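Local coordinates for beta-ketoacyl-[acyl-carrier-protein] synthase FabY (Pseudomonas aeruginosa, PDB 4CW4) that catalyses the condensation of acetyl-CoA with malonyl-ACP to make the acetoacetyl-ACP primer with which fatty acid synthesis begins, at residues D266-A270 / Y271-S275; K629-A632 / R633-D636; I610-A614 / E615-V619. All coordinates share one frame; numbering follows the deposited sequence.

In the fold
Three local contacts illustrate how short pieces of chain with their own internal bonds can also lie against the partner subunit of a homodimeric ketosynthase. Interaction 1 comes first in sequence, at the end of helix 263-273 within the ketosynthase core. Interaction 3 follows far along the chain as a small hairpin, strands 611-612 and 616-618, and interaction 2 comes last, in the loop after strand 626-627, the third strand of the hairpin's sheet. The centres of interactions 1 and 3 are about 22 Å apart, those of 2 and 3 about 21 Å, and those of 1 and 2 about 32 Å. None touches another, yet all three meet the second subunit, so core and C-terminal tail both contribute to the dimer.

Interaction 1: residues D266-A270 / Y271-S275; sequences DFINA and YVLGS
Phe267 and Tyr271, one helical turn apart, form a T-shaped aromatic pair: the edge of the tyrosine stands on the phenylalanine face with the ring planes at 89°. Tyr271 CE2 lies over the centre of the Phe267 ring, 3.8 Å from Phe267 CD1, a placing reached with Tyr271 CG beside its backbone N and anti to the carbonyl carbon (chi1 -54°). One face of the tyrosine is also taken up by its predecessor, since Ala270 CB sits 3.8 Å from the Tyr271 ring centroid, almost on the normal, in a CH-pi contact. The hydroxyl of Tyr271 reaches Lys401 O of the second subunit. Among the aliphatic groups, Ile268 and Leu273 lie side by side, with Ile268 CG2 3.7 Å from Leu273 CD1; both also touch Val224.

Backbone bonds record how the helix widens. Tyr271 N still bonds to Phe267 O, four residues back, but Ile268 O accepts two donors: Val272 N at 3.1 Å, well above the carbonyl plane, and Leu273 N at 2.9 Å, in a straight bond. Beyond Gly274, Ser275 N turns back to Asn269 O (3.2 Å). A water joins Asn269 OD1 to Ser275 OG, while Asn269 ND2 holds Thr279 OG1 and Ser275 OG holds Gly277 N. This is the C-terminal end of a buried helix, opened into a pi-type turn and followed by a glycine in the left-handed helical conformation, at the dimer interface of a thiolase-like ketosynthase.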
loop_
_atom_site.group_PDB
_atom_site.type_symbol
_atom_site.label_atom_id
_atom_site.label_comp_id
_atom_site.label_asym_id
_atom_site.label_seq_id
_atom_site.Cartn_x
_atom_site.Cartn_y
_atom_site.Cartn_z
ATOM N N ASP A 266 0.278 -11.278 0.680
ATOM C CA ASP A 266 1.151 -12.164 1.432
ATOM C C ASP A 266 0.481 -13.508 1.718
ATOM O O ASP A 266 1.126 -14.546 1.681
ATOM C CB ASP A 266 1.553 -11.508 2.761
ATOM C CG ASP A 266 2.287 -10.185 2.584
ATOM O OD1 ASP A 266 3.012 -10.000 1.583
ATOM O OD2 ASP A 266 2.119 -9.313 3.472
ATOM N N PHE A 267 -0.814 -13.494 2.029
ATOM C CA PHE A 267 -1.522 -14.740 2.316
ATOM C C PHE A 267 -1.566 -15.650 1.084
ATOM O O PHE A 267 -1.529 -16.861 1.201
ATOM C CB PHE A 267 -2.944 -14.461 2.814
ATOM C CG PHE A 267 -3.064 -14.446 4.311
ATOM C CD1 PHE A 267 -2.102 -13.847 5.101
ATOM C CD2 PHE A 267 -4.140 -15.056 4.937
ATOM C CE1 PHE A 267 -2.197 -13.844 6.470
ATOM C CE2 PHE A 267 -4.232 -15.070 6.333
ATOM C CZ PHE A 267 -3.254 -14.463 7.096
ATOM N N ILE A 268 -1.651 -15.077 -0.100
ATOM C CA ILE A 268 -1.663 -15.906 -1.302
ATOM C C ILE A 268 -0.318 -16.613 -1.516
ATOM O O ILE A 268 -0.285 -17.807 -1.810
ATOM C CB ILE A 268 -2.054 -15.081 -2.532
ATOM C CG1 ILE A 268 -3.519 -14.659 -2.424
ATOM C CG2 ILE A 268 -1.859 -15.862 -3.830
ATOM C CD1 ILE A 268 -3.895 -13.577 -3.398
ATOM N N ASN A 269 0.792 -15.895 -1.382
ATOM C CA ASN A 269 2.101 -16.543 -1.476
ATOM C C ASN A 269 2.295 -17.638 -0.420
ATOM O O ASN A 269 2.785 -18.716 -0.735
ATOM C CB ASN A 269 3.225 -15.518 -1.356
ATOM C CG ASN A 269 3.255 -14.562 -2.514
ATOM O OD1 ASN A 269 3.066 -14.960 -3.673
ATOM N ND2 ASN A 269 3.510 -13.288 -2.221
ATOM N N ALA A 270 1.899 -17.340 0.817
ATOM C CA ALA A 270 2.194 -18.178 1.971
ATOM C C ALA A 270 1.299 -19.391 2.118
ATOM O O ALA A 270 1.738 -20.408 2.640
ATOM C CB ALA A 270 2.116 -17.358 3.225
ATOM N N TYR A 271 0.036 -19.269 1.706
ATOM C CA TYR A 271 -0.958 -20.295 2.041
ATOM C C TYR A 271 -1.714 -20.852 0.856
ATOM O O TYR A 271 -2.350 -21.886 0.985
ATOM C CB TYR A 271 -1.954 -19.735 3.050
ATOM C CG TYR A 271 -1.280 -19.172 4.282
ATOM C CD1 TYR A 271 -0.329 -19.912 4.994
ATOM C CD2 TYR A 271 -1.591 -17.903 4.736
ATOM C CE1 TYR A 271 0.302 -19.378 6.119
ATOM C CE2 TYR A 271 -0.981 -17.367 5.861
ATOM C CZ TYR A 271 -0.031 -18.108 6.549
ATOM O OH TYR A 271 0.554 -17.565 7.672
ATOM N N VAL A 272 -1.650 -20.180 -0.285
ATOM C CA VAL A 272 -2.405 -20.626 -1.470
ATOM C C VAL A 272 -1.482 -21.184 -2.559
ATOM O O VAL A 272 -1.615 -22.330 -2.954
ATOM C CB VAL A 272 -3.302 -19.493 -2.024
ATOM C CG1 VAL A 272 -4.157 -19.977 -3.203
ATOM C CG2 VAL A 272 -4.178 -18.930 -0.909
ATOM N N LEU A 273 -0.523 -20.385 -3.011
ATOM C CA LEU A 273 0.338 -20.787 -4.123
ATOM C C LEU A 273 1.680 -21.364 -3.694
ATOM O O LEU A 273 2.303 -22.084 -4.464
ATOM C CB LEU A 273 0.622 -19.591 -5.023
ATOM C CG LEU A 273 -0.602 -18.868 -5.570
ATOM C CD1 LEU A 273 -0.151 -17.739 -6.486
ATOM C CD2 LEU A 273 -1.491 -19.826 -6.315
ATOM N N GLY A 274 2.159 -21.014 -2.500
ATOM C CA GLY A 274 3.479 -21.459 -2.094
ATOM C C GLY A 274 4.565 -20.898 -2.997
ATOM O O GLY A 274 5.523 -21.588 -3.360
ATOM N N SER A 275 4.429 -19.621 -3.343
ATOM C CA SER A 275 5.329 -18.999 -4.299
ATOM C C SER A 275 6.548 -18.380 -3.650
ATOM O O SER A 275 6.445 -17.709 -2.608
ATOM C CB SER A 275 4.585 -17.899 -5.042
ATOM O OG SER A 275 5.448 -17.251 -5.951
HETATM O O HOH W 1 4.603 -14.755 -5.963
#

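Interaction 2: residues K629-A632 / R633-D636; sequences KKDA and RFSD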
loop_
_atom_site.group_PDB
_atom_site.type_symbol
_atom_site.label_atom_id
_atom_site.label_comp_id
_atom_site.label_asym_id
_atom_site.label_seq_id
_atom_site.Cartn_x
_atom_site.Cartn_y
_atom_site.Cartn_z
ATOM N N LYS A 629 19.355 -14.645 -15.147
ATOM C CA LYS A 629 19.108 -14.179 -16.506
ATOM C C LYS A 629 20.232 -13.314 -17.055
ATOM O O LYS A 629 20.718 -12.398 -16.395
ATOM C CB LYS A 629 17.762 -13.447 -16.579
ATOM C CG LYS A 629 16.568 -14.402 -16.527
ATOM C CD LYS A 629 15.242 -13.669 -16.639
ATOM C CE LYS A 629 14.096 -14.613 -16.982
ATOM N NZ LYS A 629 13.657 -15.467 -15.840
ATOM N N LYS A 630 20.652 -13.633 -18.273
ATOM C CA LYS A 630 21.639 -12.834 -18.989
ATOM C C LYS A 630 21.069 -11.447 -19.270
ATOM O O LYS A 630 19.957 -11.318 -19.771
ATOM C CB LYS A 630 22.023 -13.528 -20.302
ATOM C CG LYS A 630 22.968 -12.733 -21.200
ATOM C CD LYS A 630 24.389 -12.730 -20.656
ATOM C CE LYS A 630 25.400 -12.196 -21.689
ATOM N NZ LYS A 630 25.322 -10.714 -21.902
ATOM N N ASP A 631 21.865 -10.427 -18.966
ATOM C CA ASP A 631 21.480 -9.024 -19.054
ATOM C C ASP A 631 22.145 -8.388 -20.277
ATOM O O ASP A 631 23.352 -8.522 -20.456
ATOM C CB ASP A 631 21.968 -8.320 -17.783
ATOM C CG ASP A 631 21.498 -6.894 -17.681
ATOM O OD1 ASP A 631 20.576 -6.512 -18.435
ATOM O OD2 ASP A 631 22.045 -6.163 -16.826
ATOM N N ALA A 632 21.362 -7.720 -21.122
ATOM C CA ALA A 632 21.911 -6.983 -22.263
ATOM C C ALA A 632 21.622 -5.487 -22.171
ATOM O O ALA A 632 21.967 -4.732 -23.077
ATOM C CB ALA A 632 21.367 -7.544 -23.571
ATOM N N ARG A 633 21.005 -5.055 -21.075
ATOM C CA ARG A 633 20.577 -3.664 -20.952
ATOM C C ARG A 633 21.705 -2.656 -21.130
ATOM O O ARG A 633 21.511 -1.630 -21.772
ATOM C CB ARG A 633 19.901 -3.430 -19.599
ATOM C CG ARG A 633 18.533 -4.091 -19.486
ATOM C CD ARG A 633 17.987 -4.031 -18.072
ATOM N NE ARG A 633 18.975 -4.568 -17.155
ATOM C CZ ARG A 633 18.998 -4.370 -15.841
ATOM N NH1 ARG A 633 18.057 -3.654 -15.226
ATOM N NH2 ARG A 633 19.983 -4.904 -15.140
ATOM N N PHE A 634 22.873 -2.938 -20.552
ATOM C CA PHE A 634 23.936 -1.942 -20.437
ATOM C C PHE A 634 25.238 -2.412 -21.067
ATOM O O PHE A 634 26.300 -1.850 -20.802
ATOM C CB PHE A 634 24.164 -1.576 -18.963
ATOM C CG PHE A 634 22.898 -1.290 -18.209
ATOM C CD1 PHE A 634 22.031 -0.300 -18.643
ATOM C CD2 PHE A 634 22.557 -2.021 -17.081
ATOM C CE1 PHE A 634 20.847 -0.045 -17.973
ATOM C CE2 PHE A 634 21.376 -1.756 -16.394
ATOM C CZ PHE A 634 20.523 -0.757 -16.840
ATOM N N SER A 635 25.143 -3.421 -21.921
ATOM C CA SER A 635 26.318 -4.025 -22.543
ATOM C C SER A 635 27.168 -3.023 -23.305
ATOM O O SER A 635 28.385 -3.155 -23.333
ATOM C CB SER A 635 25.882 -5.151 -23.482
ATOM O OG SER A 635 25.140 -6.094 -22.745
ATOM N N ASP A 636 26.524 -2.020 -23.901
ATOM C CA ASP A 636 27.230 -0.967 -24.625
ATOM C C ASP A 636 27.944 0.027 -23.714
ATOM O O ASP A 636 28.685 0.881 -24.195
ATOM C CB ASP A 636 26.274 -0.188 -25.529
ATOM C CG ASP A 636 25.216 0.563 -24.754
ATOM O OD1 ASP A 636 24.545 -0.065 -23.903
ATOM O OD2 ASP A 636 25.056 1.779 -25.003
HETATM O O HOH W 2 23.846 -4.898 -18.659
HETATM O O HOH W 3 25.604 -6.868 -19.766
HETATM O O HOH W 4 23.252 -2.629 -24.424
#
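Asp631 and Arg633 meet side-on, with the carboxylate and guanidinium planes twisted 46° apart. The arginine presents its NE edge: Arg633 NE lies 2.8 Å from Asp631 OD1, and Arg633 NH2 lies 2.9 Å from Asp631 OD2, so one nitrogen serves each oxygen of this salt bridge. Both oxygens stay close to the guanidinium plane, whereas NH2 approaches OD2 from well above the carboxylate plane. With CG anti to the backbone N (chi1 -174°), Asp631 carries OD1 forward to the main chain as well, where Arg633 N bonds to it at 3.0 Å. Arg633 N and Arg633 NE reach OD1 from opposite faces of the carboxylate plane.

The flat guanidinium is backed on one face by its neighbour, as Phe634 CE2 lies over its centre. Arg633 NH2 also pairs with Asp391 of the second subunit, and one guanidinium between two aspartates would probably favour their charged forms; NH1 bonds to Thr390 O of that subunit. Waters link other parts of the bend, one joining Asp631 O to Ser635 OG, another accepting from Phe634 N and bonding weakly to Asp631 OD2. The bond from Arg633 N to the aspartate side chain two residues earlier defines an Asx turn, here reinforced by a salt bridge in a C-terminal tail that lies against the partner subunit.

Interaction 3: residues I610-A614 / E615-V619; sequences IEVSA and EQVTV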
loop_
_atom_site.group_PDB
_atom_site.type_symbol
_atom_site.label_atom_id
_atom_site.label_comp_id
_atom_site.label_asym_id
_atom_site.label_seq_id
_atom_site.Cartn_x
_atom_site.Cartn_y
_atom_site.Cartn_z
ATOM N N ILE A 610 18.462 -25.415 0.032
ATOM C CA ILE A 610 18.604 -24.487 -1.074
ATOM C C ILE A 610 20.062 -24.572 -1.503
ATOM O O ILE A 610 20.966 -24.574 -0.659
ATOM C CB ILE A 610 18.219 -23.041 -0.675
ATOM C CG1 ILE A 610 16.725 -22.973 -0.343
ATOM C CG2 ILE A 610 18.549 -22.068 -1.799
ATOM C CD1 ILE A 610 16.260 -21.666 0.277
ATOM N N GLU A 611 20.290 -24.681 -2.806
ATOM C CA GLU A 611 21.643 -24.716 -3.354
ATOM C C GLU A 611 21.886 -23.458 -4.154
ATOM O O GLU A 611 21.117 -23.155 -5.057
ATOM C CB GLU A 611 21.796 -25.932 -4.264
ATOM C CG GLU A 611 21.554 -27.252 -3.556
ATOM C CD GLU A 611 21.488 -28.412 -4.519
ATOM O OE1 GLU A 611 22.477 -28.610 -5.256
ATOM O OE2 GLU A 611 20.454 -29.124 -4.540
ATOM N N VAL A 612 22.943 -22.730 -3.812
ATOM C CA VAL A 612 23.301 -21.513 -4.512
ATOM C C VAL A 612 24.635 -21.717 -5.205
ATOM O O VAL A 612 25.600 -22.105 -4.568
ATOM C CB VAL A 612 23.417 -20.306 -3.549
ATOM C CG1 VAL A 612 23.767 -19.060 -4.332
ATOM C CG2 VAL A 612 22.122 -20.105 -2.765
ATOM N N SER A 613 24.677 -21.451 -6.509
ATOM C CA SER A 613 25.935 -21.352 -7.230
ATOM C C SER A 613 26.030 -20.022 -7.974
ATOM O O SER A 613 25.133 -19.192 -7.914
ATOM C CB SER A 613 26.096 -22.509 -8.235
ATOM O OG SER A 613 25.277 -22.322 -9.384
ATOM N N ALA A 614 27.130 -19.829 -8.683
ATOM C CA ALA A 614 27.316 -18.631 -9.488
ATOM C C ALA A 614 26.490 -18.665 -10.776
ATOM O O ALA A 614 26.428 -17.667 -11.489
ATOM C CB ALA A 614 28.796 -18.432 -9.821
ATOM N N GLU A 615 25.857 -19.803 -11.062
ATOM C CA GLU A 615 25.019 -19.956 -12.258
ATOM C C GLU A 615 23.520 -20.073 -11.985
ATOM O O GLU A 615 22.712 -19.700 -12.840
ATOM C CB GLU A 615 25.444 -21.190 -13.063
ATOM C CG GLU A 615 26.839 -21.086 -13.663
ATOM C CD GLU A 615 27.939 -21.295 -12.641
ATOM O OE1 GLU A 615 27.834 -22.252 -11.834
ATOM O OE2 GLU A 615 28.905 -20.497 -12.637
ATOM N N GLN A 616 23.131 -20.624 -10.835
ATOM C CA GLN A 616 21.712 -20.899 -10.591
ATOM C C GLN A 616 21.460 -21.176 -9.109
ATOM O O GLN A 616 22.403 -21.397 -8.329
ATOM C CB GLN A 616 21.235 -22.087 -11.447
ATOM C CG GLN A 616 21.883 -23.415 -11.092
ATOM C CD GLN A 616 21.386 -24.554 -11.962
ATOM O OE1 GLN A 616 21.185 -24.389 -13.160
ATOM N NE2 GLN A 616 21.173 -25.711 -11.357
ATOM N N VAL A 617 20.182 -21.135 -8.739
ATOM C CA VAL A 617 19.729 -21.543 -7.420
ATOM C C VAL A 617 18.745 -22.682 -7.601
ATOM O O VAL A 617 17.844 -22.589 -8.429
ATOM C CB VAL A 617 19.002 -20.397 -6.699
ATOM C CG1 VAL A 617 18.526 -20.836 -5.322
ATOM C CG2 VAL A 617 19.914 -19.206 -6.589
ATOM N N THR A 618 18.929 -23.750 -6.837
ATOM C CA THR A 618 17.959 -24.829 -6.782
ATOM C C THR A 618 17.156 -24.696 -5.497
ATOM O O THR A 618 17.704 -24.609 -4.394
ATOM C CB THR A 618 18.619 -26.221 -6.870
ATOM O OG1 THR A 618 19.238 -26.381 -8.158
ATOM C CG2 THR A 618 17.586 -27.317 -6.721
ATOM N N VAL A 619 15.843 -24.670 -5.654
ATOM C CA VAL A 619 14.924 -24.487 -4.544
ATOM C C VAL A 619 14.163 -25.785 -4.275
ATOM O O VAL A 619 13.514 -26.326 -5.176
ATOM C CB VAL A 619 13.909 -23.367 -4.856
ATOM C CG1 VAL A 619 13.018 -23.105 -3.655
ATOM C CG2 VAL A 619 14.633 -22.084 -5.280
HETATM O O HOH W 5 22.861 -24.311 -7.510
HETATM O O HOH W 6 25.551 -24.586 -10.875
#
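Glu611 and Thr618 face each other as an antiparallel hydrogen-bonded pair. Glu611 N donates to Thr618 O at 3.0 Å, and Thr618 N returns the bond to Glu611 O at 2.9 Å. One step inward, Val612 and Val617 form a non-hydrogen-bonded pair, after which Ser613 N gives a nearly straight bond of 2.9 Å to Gln616 O. Two CA-H...O contacts join the two arms, from Ile610 CA to Thr618 O and from Val617 CA to Glu611 O. A water bridges Gln616 O to Glu611 O, the latter bond being weak.

These bonds make a tight beta hairpin in which Ala614 and Glu615 occupy the corners of a type I turn. Its polar centre is the hydroxyl of Ser613: with chi1 at 75°, OG stands between its own backbone N and carbonyl carbon, turned in toward the bend, and accepts Glu615 N and Gln616 N, each at 3.1 Å. The first of these closes an ST turn, so a side chain holds the amides of the bend. A further water sits 2.7 Å from Ser613 OG and bonds weakly to Glu615 OE1. The Ser613 carbonyl oxygen is hydrogen-bonded to Tyr628 OH, beyond the hairpin.

The Ile610 and Val617 side chains meet at a slant, CG2 of Ile610 3.7 Å from CG1 of Val617, and Val612 shares a face of the sheet with Val617. Toward the second subunit, Ile610 packs on Pro408, Val612 on Ala460 and Val617 on Ala415 of that chain. On the other face, Glu611 and Thr618 lie side by side, with Glu611 OE2 4.0 Å from Thr618 CG2.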